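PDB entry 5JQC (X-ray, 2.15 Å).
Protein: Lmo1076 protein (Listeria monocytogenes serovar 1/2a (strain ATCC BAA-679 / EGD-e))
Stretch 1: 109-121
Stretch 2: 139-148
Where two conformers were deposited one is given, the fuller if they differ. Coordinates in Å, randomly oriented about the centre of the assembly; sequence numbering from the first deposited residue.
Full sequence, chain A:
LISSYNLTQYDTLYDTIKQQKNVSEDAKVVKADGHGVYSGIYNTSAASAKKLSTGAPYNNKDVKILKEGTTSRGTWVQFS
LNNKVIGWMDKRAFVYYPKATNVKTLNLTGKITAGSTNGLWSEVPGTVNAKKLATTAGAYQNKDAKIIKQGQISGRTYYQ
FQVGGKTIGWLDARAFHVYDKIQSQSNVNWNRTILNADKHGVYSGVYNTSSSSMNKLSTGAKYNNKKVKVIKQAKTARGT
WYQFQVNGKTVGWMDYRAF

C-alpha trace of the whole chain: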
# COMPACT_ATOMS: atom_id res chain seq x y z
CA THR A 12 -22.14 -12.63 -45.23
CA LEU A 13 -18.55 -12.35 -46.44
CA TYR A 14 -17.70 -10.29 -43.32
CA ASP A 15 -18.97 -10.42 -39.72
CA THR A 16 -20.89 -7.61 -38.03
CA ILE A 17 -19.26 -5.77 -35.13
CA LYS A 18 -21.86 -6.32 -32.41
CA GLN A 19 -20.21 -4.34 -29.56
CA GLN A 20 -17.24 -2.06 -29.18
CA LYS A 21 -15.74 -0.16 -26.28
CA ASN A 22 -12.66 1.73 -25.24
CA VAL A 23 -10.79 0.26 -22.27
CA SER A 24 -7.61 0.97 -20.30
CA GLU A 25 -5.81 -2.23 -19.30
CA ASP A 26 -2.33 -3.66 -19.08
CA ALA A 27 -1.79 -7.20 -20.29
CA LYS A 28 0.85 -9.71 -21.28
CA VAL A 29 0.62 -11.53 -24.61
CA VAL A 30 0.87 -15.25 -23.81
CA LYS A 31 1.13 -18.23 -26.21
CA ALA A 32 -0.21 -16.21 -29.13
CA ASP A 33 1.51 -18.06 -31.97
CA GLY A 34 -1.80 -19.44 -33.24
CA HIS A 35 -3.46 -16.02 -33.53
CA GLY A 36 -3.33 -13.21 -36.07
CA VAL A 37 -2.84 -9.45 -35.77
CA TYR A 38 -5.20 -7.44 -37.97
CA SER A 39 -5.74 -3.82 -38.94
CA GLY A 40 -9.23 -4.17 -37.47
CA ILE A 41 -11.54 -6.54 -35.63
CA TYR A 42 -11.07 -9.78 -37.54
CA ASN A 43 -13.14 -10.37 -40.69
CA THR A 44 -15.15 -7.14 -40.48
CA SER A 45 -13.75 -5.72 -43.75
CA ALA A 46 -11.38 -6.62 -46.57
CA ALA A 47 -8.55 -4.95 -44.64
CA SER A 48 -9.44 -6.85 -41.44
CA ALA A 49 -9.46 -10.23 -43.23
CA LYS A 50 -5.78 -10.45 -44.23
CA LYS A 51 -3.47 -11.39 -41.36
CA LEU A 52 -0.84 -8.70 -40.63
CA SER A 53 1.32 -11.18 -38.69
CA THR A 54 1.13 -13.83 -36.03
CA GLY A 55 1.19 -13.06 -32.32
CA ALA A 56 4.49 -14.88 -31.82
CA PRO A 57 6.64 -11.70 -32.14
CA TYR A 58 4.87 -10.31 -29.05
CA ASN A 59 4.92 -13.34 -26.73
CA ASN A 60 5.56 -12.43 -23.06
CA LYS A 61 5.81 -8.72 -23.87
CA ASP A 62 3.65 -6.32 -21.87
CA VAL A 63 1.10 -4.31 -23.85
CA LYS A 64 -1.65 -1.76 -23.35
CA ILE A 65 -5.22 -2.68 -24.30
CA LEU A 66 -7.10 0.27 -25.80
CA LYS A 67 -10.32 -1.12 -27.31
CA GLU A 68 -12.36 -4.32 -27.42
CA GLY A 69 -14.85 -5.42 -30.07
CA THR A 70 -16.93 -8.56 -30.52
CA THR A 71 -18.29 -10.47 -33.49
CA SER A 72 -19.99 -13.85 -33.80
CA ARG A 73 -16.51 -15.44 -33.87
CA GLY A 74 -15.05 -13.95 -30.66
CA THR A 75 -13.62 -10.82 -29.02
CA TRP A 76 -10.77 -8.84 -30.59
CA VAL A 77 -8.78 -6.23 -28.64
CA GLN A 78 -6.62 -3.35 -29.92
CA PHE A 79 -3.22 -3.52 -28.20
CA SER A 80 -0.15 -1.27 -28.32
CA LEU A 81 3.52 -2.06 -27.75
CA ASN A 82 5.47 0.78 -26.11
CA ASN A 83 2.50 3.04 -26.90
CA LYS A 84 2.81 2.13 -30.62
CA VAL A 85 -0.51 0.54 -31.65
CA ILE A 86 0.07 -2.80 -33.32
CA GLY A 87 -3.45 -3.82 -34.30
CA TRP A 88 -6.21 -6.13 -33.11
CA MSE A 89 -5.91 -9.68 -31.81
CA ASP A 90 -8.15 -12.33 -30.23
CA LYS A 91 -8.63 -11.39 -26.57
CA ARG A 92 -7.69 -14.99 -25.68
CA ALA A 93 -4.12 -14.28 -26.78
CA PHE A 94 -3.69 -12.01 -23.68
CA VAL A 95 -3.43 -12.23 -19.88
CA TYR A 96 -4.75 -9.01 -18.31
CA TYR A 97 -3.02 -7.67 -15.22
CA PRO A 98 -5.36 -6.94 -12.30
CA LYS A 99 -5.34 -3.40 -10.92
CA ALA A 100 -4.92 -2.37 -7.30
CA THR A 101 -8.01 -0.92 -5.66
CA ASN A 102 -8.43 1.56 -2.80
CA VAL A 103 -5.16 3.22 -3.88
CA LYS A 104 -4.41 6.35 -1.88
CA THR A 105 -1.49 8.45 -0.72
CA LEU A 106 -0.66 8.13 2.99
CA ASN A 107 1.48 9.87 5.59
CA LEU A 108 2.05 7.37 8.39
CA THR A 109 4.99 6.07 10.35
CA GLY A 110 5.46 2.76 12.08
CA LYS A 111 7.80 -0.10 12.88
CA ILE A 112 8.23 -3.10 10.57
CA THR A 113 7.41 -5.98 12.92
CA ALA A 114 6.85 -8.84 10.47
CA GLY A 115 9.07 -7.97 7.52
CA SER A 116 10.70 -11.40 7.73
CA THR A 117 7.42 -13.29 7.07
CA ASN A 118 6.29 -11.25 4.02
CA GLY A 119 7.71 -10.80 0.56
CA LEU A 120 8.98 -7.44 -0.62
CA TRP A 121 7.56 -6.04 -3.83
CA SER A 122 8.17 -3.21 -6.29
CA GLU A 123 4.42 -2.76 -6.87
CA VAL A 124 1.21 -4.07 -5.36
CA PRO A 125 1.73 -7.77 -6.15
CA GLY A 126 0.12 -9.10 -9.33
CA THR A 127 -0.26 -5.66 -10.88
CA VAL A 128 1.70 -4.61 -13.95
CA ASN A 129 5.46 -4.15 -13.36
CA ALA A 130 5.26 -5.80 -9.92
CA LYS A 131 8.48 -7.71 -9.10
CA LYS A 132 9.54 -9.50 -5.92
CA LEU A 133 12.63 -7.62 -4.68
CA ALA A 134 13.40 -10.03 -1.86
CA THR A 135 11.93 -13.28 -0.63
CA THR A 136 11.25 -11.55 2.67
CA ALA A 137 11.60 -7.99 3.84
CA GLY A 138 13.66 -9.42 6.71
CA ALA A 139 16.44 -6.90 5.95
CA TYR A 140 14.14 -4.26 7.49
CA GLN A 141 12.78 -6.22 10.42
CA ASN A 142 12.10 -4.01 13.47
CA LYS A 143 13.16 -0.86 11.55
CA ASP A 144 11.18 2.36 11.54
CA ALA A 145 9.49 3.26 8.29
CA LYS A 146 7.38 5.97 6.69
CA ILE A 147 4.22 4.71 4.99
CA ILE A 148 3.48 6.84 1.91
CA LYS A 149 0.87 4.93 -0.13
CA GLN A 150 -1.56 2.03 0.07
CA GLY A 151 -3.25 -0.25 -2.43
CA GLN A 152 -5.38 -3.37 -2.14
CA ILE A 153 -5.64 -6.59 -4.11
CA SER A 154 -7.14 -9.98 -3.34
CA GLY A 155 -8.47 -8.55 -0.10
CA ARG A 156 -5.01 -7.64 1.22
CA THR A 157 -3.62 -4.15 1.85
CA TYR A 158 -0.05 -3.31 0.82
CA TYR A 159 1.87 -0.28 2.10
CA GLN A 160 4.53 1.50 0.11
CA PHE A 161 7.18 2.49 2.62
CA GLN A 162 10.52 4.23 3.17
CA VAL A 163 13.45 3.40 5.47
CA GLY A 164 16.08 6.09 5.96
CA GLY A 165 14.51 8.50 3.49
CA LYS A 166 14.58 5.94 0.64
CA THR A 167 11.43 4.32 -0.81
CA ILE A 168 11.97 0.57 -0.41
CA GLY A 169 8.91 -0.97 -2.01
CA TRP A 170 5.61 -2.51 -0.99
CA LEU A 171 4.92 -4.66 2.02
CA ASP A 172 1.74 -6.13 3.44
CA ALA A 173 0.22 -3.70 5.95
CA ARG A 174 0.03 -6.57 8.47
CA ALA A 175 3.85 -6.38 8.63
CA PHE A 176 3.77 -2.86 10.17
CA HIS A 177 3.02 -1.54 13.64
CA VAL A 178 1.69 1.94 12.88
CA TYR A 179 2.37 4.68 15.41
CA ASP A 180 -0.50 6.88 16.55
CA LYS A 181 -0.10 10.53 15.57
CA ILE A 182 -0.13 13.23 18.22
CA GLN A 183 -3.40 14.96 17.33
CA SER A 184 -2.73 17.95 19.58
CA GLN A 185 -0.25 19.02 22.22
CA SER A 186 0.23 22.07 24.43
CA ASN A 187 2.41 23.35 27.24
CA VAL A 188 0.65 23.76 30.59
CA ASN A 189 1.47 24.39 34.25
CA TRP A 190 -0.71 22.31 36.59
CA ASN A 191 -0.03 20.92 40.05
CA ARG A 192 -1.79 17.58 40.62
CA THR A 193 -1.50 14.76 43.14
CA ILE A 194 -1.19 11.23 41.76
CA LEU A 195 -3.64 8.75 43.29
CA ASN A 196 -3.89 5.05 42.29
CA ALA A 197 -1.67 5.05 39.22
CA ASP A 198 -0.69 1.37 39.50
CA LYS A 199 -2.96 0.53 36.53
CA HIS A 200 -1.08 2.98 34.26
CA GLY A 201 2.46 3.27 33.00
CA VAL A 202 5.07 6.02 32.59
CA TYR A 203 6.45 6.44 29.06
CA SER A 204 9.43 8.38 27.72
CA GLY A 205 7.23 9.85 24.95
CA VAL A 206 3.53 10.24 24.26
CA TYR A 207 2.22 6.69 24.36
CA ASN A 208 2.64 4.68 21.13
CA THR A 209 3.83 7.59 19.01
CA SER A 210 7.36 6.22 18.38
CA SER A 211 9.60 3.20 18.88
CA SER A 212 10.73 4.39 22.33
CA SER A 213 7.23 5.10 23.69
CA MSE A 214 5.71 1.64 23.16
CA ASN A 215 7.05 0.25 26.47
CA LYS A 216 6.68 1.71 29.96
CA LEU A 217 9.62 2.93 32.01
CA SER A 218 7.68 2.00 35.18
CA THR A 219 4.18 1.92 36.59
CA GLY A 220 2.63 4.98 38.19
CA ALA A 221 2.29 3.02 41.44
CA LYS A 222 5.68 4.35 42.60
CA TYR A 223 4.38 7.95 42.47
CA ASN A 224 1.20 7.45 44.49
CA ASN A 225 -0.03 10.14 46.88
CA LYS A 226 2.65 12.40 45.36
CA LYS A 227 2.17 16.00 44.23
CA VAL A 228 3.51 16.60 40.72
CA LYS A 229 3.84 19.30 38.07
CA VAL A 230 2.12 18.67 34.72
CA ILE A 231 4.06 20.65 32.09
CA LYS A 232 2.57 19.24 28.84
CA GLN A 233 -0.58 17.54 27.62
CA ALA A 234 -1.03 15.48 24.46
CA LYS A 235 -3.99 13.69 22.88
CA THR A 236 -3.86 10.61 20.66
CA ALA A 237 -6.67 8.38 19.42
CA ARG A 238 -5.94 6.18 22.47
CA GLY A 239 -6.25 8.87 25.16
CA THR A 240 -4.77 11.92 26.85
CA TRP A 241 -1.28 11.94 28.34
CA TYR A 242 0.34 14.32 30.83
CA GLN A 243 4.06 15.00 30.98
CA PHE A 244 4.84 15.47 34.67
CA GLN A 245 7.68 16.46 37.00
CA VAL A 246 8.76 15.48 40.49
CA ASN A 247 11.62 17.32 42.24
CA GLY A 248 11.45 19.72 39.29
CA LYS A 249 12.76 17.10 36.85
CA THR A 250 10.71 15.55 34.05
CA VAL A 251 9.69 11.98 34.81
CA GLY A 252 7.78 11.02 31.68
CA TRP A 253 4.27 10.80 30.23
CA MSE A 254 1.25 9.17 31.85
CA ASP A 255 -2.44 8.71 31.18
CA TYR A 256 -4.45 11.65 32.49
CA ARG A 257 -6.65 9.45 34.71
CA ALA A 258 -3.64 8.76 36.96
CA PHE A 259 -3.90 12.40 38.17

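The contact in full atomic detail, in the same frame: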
# COMPACT_ATOMS: atom_id res chain seq x y z
N THR A 109 3.74 6.70 9.98
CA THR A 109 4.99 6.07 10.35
C THR A 109 4.70 4.87 11.24
O THR A 109 3.66 4.81 11.91
CB THR A 109 5.95 7.03 11.07
OG1 THR A 109 5.56 7.19 12.44
CG2 THR A 109 5.95 8.39 10.39
N GLY A 110 5.62 3.93 11.25
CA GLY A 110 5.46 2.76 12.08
C GLY A 110 6.74 1.96 12.10
O GLY A 110 7.77 2.37 11.55
N LYS A 111 6.67 0.81 12.76
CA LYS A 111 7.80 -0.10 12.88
C LYS A 111 7.46 -1.37 12.10
O LYS A 111 6.35 -1.89 12.21
CB LYS A 111 8.09 -0.42 14.34
CG LYS A 111 9.16 -1.50 14.54
CD LYS A 111 9.68 -1.56 15.97
CE LYS A 111 10.37 -0.25 16.35
NZ LYS A 111 11.00 -0.33 17.71
N ILE A 112 8.41 -1.84 11.29
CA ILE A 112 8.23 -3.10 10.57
C ILE A 112 8.42 -4.22 11.58
O ILE A 112 9.53 -4.44 12.06
CB ILE A 112 9.21 -3.22 9.41
CG1 ILE A 112 8.92 -2.14 8.37
CG2 ILE A 112 9.11 -4.62 8.82
CD1 ILE A 112 9.94 -2.05 7.28
N THR A 113 7.35 -4.93 11.92
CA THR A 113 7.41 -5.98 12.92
C THR A 113 7.26 -7.38 12.34
O THR A 113 7.52 -8.35 13.06
CB THR A 113 6.35 -5.76 14.00
OG1 THR A 113 5.14 -5.28 13.39
CG2 THR A 113 6.84 -4.76 15.02
N ALA A 114 6.86 -7.52 11.08
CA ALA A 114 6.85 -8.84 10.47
C ALA A 114 7.38 -8.77 9.05
O ALA A 114 6.83 -9.39 8.14
CB ALA A 114 5.45 -9.45 10.50
N GLY A 115 8.44 -7.99 8.83
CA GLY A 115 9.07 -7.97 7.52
C GLY A 115 9.65 -9.31 7.10
O GLY A 115 9.74 -9.61 5.90
N SER A 116 10.04 -10.15 8.06
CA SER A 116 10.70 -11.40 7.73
C SER A 116 9.74 -12.52 7.36
O SER A 116 10.20 -13.59 6.98
CB SER A 116 11.61 -11.83 8.88
OG SER A 116 10.89 -11.86 10.09
N THR A 117 8.42 -12.30 7.45
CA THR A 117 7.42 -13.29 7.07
C THR A 117 6.52 -12.78 5.95
O THR A 117 5.38 -13.24 5.83
CB THR A 117 6.58 -13.69 8.29
OG1 THR A 117 5.80 -12.57 8.74
CG2 THR A 117 7.48 -14.12 9.44
N ASN A 118 7.00 -11.81 5.16
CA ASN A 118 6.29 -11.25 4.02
C ASN A 118 7.30 -10.94 2.92
O ASN A 118 8.40 -10.47 3.20
CB ASN A 118 5.54 -9.95 4.37
CG ASN A 118 4.28 -10.20 5.14
OD1 ASN A 118 3.26 -10.61 4.56
ND2 ASN A 118 4.35 -10.02 6.46
N GLY A 119 6.88 -11.17 1.68
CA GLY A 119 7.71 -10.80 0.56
C GLY A 119 7.76 -9.30 0.37
O GLY A 119 6.98 -8.53 0.94
N LEU A 120 8.70 -8.86 -0.45
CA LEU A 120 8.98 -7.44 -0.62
C LEU A 120 8.88 -7.12 -2.10
O LEU A 120 9.63 -7.67 -2.90
CB LEU A 120 10.36 -7.10 -0.06
CG LEU A 120 10.87 -5.69 -0.36
CD1 LEU A 120 9.86 -4.61 0.04
CD2 LEU A 120 12.18 -5.46 0.36
N TRP A 121 7.99 -6.19 -2.45
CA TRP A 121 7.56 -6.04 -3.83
C TRP A 121 7.84 -4.64 -4.33
O TRP A 121 7.87 -3.68 -3.54
CB TRP A 121 6.07 -6.34 -3.98
CG TRP A 121 5.70 -7.74 -3.59
CD1 TRP A 121 5.39 -8.20 -2.33
CD2 TRP A 121 5.58 -8.88 -4.46
NE1 TRP A 121 5.10 -9.54 -2.37
CE2 TRP A 121 5.20 -9.98 -3.66
CE3 TRP A 121 5.76 -9.07 -5.83
CZ2 TRP A 121 5.00 -11.25 -4.20
CZ3 TRP A 121 5.56 -10.33 -6.36
CH2 TRP A 121 5.19 -11.40 -5.54
N ALA A 139 15.43 -7.95 5.89
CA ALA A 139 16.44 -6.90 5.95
C ALA A 139 15.97 -5.65 6.68
O ALA A 139 16.81 -4.82 7.07
CB ALA A 139 16.86 -6.50 4.53
N TYR A 140 14.66 -5.45 6.84
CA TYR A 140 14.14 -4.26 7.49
C TYR A 140 13.34 -4.62 8.73
O TYR A 140 12.54 -3.81 9.21
CB TYR A 140 13.28 -3.47 6.52
CG TYR A 140 13.96 -3.20 5.20
CD1 TYR A 140 13.90 -4.13 4.18
CD2 TYR A 140 14.63 -2.02 4.97
CE1 TYR A 140 14.50 -3.89 2.97
CE2 TYR A 140 15.23 -1.76 3.76
CZ TYR A 140 15.18 -2.71 2.76
OH TYR A 140 15.77 -2.47 1.54
N GLN A 141 13.53 -5.82 9.25
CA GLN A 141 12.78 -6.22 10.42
C GLN A 141 13.08 -5.28 11.58
O GLN A 141 14.22 -4.86 11.79
CB GLN A 141 13.10 -7.68 10.75
CG GLN A 141 12.44 -8.26 12.00
CD GLN A 141 10.93 -8.23 11.99
OE1 GLN A 141 10.29 -7.90 10.99
NE2 GLN A 141 10.34 -8.56 13.14
N ASN A 142 12.03 -4.88 12.29
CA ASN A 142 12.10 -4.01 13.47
C ASN A 142 12.66 -2.63 13.17
O ASN A 142 12.96 -1.88 14.10
CB ASN A 142 12.89 -4.68 14.60
CG ASN A 142 12.11 -5.81 15.24
OD1 ASN A 142 10.91 -5.71 15.46
ND2 ASN A 142 12.81 -6.91 15.53
N LYS A 143 12.76 -2.22 11.90
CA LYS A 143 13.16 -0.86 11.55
C LYS A 143 11.95 0.06 11.50
O LYS A 143 10.82 -0.36 11.23
CB LYS A 143 13.88 -0.81 10.20
CG LYS A 143 15.19 -1.57 10.13
CD LYS A 143 16.18 -0.91 9.15
CE LYS A 143 17.60 -1.44 9.38
NZ LYS A 143 18.64 -0.68 8.61
N ASP A 144 12.21 1.35 11.74
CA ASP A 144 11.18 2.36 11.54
C ASP A 144 11.01 2.65 10.06
O ASP A 144 11.95 2.54 9.27
CB ASP A 144 11.53 3.65 12.28
CG ASP A 144 11.06 3.62 13.71
OD1 ASP A 144 10.53 2.56 14.14
OD2 ASP A 144 11.25 4.64 14.40
N ALA A 145 9.79 3.04 9.69
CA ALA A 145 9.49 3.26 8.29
C ALA A 145 8.40 4.32 8.16
O ALA A 145 7.59 4.51 9.07
CB ALA A 145 9.05 1.96 7.61
N LYS A 146 8.42 5.02 7.04
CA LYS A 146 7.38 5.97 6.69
C LYS A 146 6.49 5.33 5.63
O LYS A 146 6.98 4.87 4.59
CB LYS A 146 7.98 7.28 6.19
CG LYS A 146 6.95 8.36 6.00
CD LYS A 146 7.55 9.64 5.43
CE LYS A 146 6.46 10.66 5.17
NZ LYS A 146 6.96 11.80 4.34
N ILE A 147 5.19 5.30 5.89
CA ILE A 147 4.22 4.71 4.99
C ILE A 147 3.63 5.82 4.13
O ILE A 147 3.03 6.77 4.66
CB ILE A 147 3.13 3.98 5.78
CG1 ILE A 147 3.71 2.70 6.42
CG2 ILE A 147 1.92 3.72 4.91
CD1 ILE A 147 3.18 2.39 7.82
N ILE A 148 3.81 5.73 2.81
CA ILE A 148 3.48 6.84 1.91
C ILE A 148 2.34 6.52 0.94
O ILE A 148 1.82 7.46 0.30
CB ILE A 148 4.73 7.29 1.12
CG1 ILE A 148 5.12 6.20 0.12
CG2 ILE A 148 5.87 7.59 2.08
CD1 ILE A 148 6.44 6.43 -0.54

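What does Ile-112, the residue with the most surface covered, contribute? It works through both backbone and side chain. Its N donates to Lys-143 O at 2.8 Å, and its O accepts from Asn-142 N at 2.5 Å, where the type II turn from Tyr-140 to Lys-143 leads into the second strand. Its branched, apolar side chain is buried: Ile-112 CD1 lies 3.7 Å from Tyr-140 CB and 4.1 Å from Ala-145 CB.

How does Gln-141 hold the loop beyond the strand? Its side chain leaves sideways, yet with chi1 t and chi2 p its amide reaches the first stretch. Gln-141 NE2 donates to Thr-113 O at 2.8 Å, while Gln-141 OE1 accepts a weak bond from Gly-115 N, also 2.8 Å. An amide suits this place because it offers a donor and an acceptor together. Gly-115 fits too, since a CB there would clash with Ile-112 CG2.

What joins the strands themselves? Gly-110 and Ala-145 form an antiparallel hydrogen-bonded pair: Gly-110 N to Ala-145 O is 3.0 Å, and Ala-145 N to Gly-110 O is 2.8 Å. Both are small and buried.

Where does Tyr-140 fit? Besides meeting Ile-112, it packs its ring obliquely against Leu-120, with Tyr-140 CE1 3.8 Å from Leu-120 CD2, extending the apolar contact.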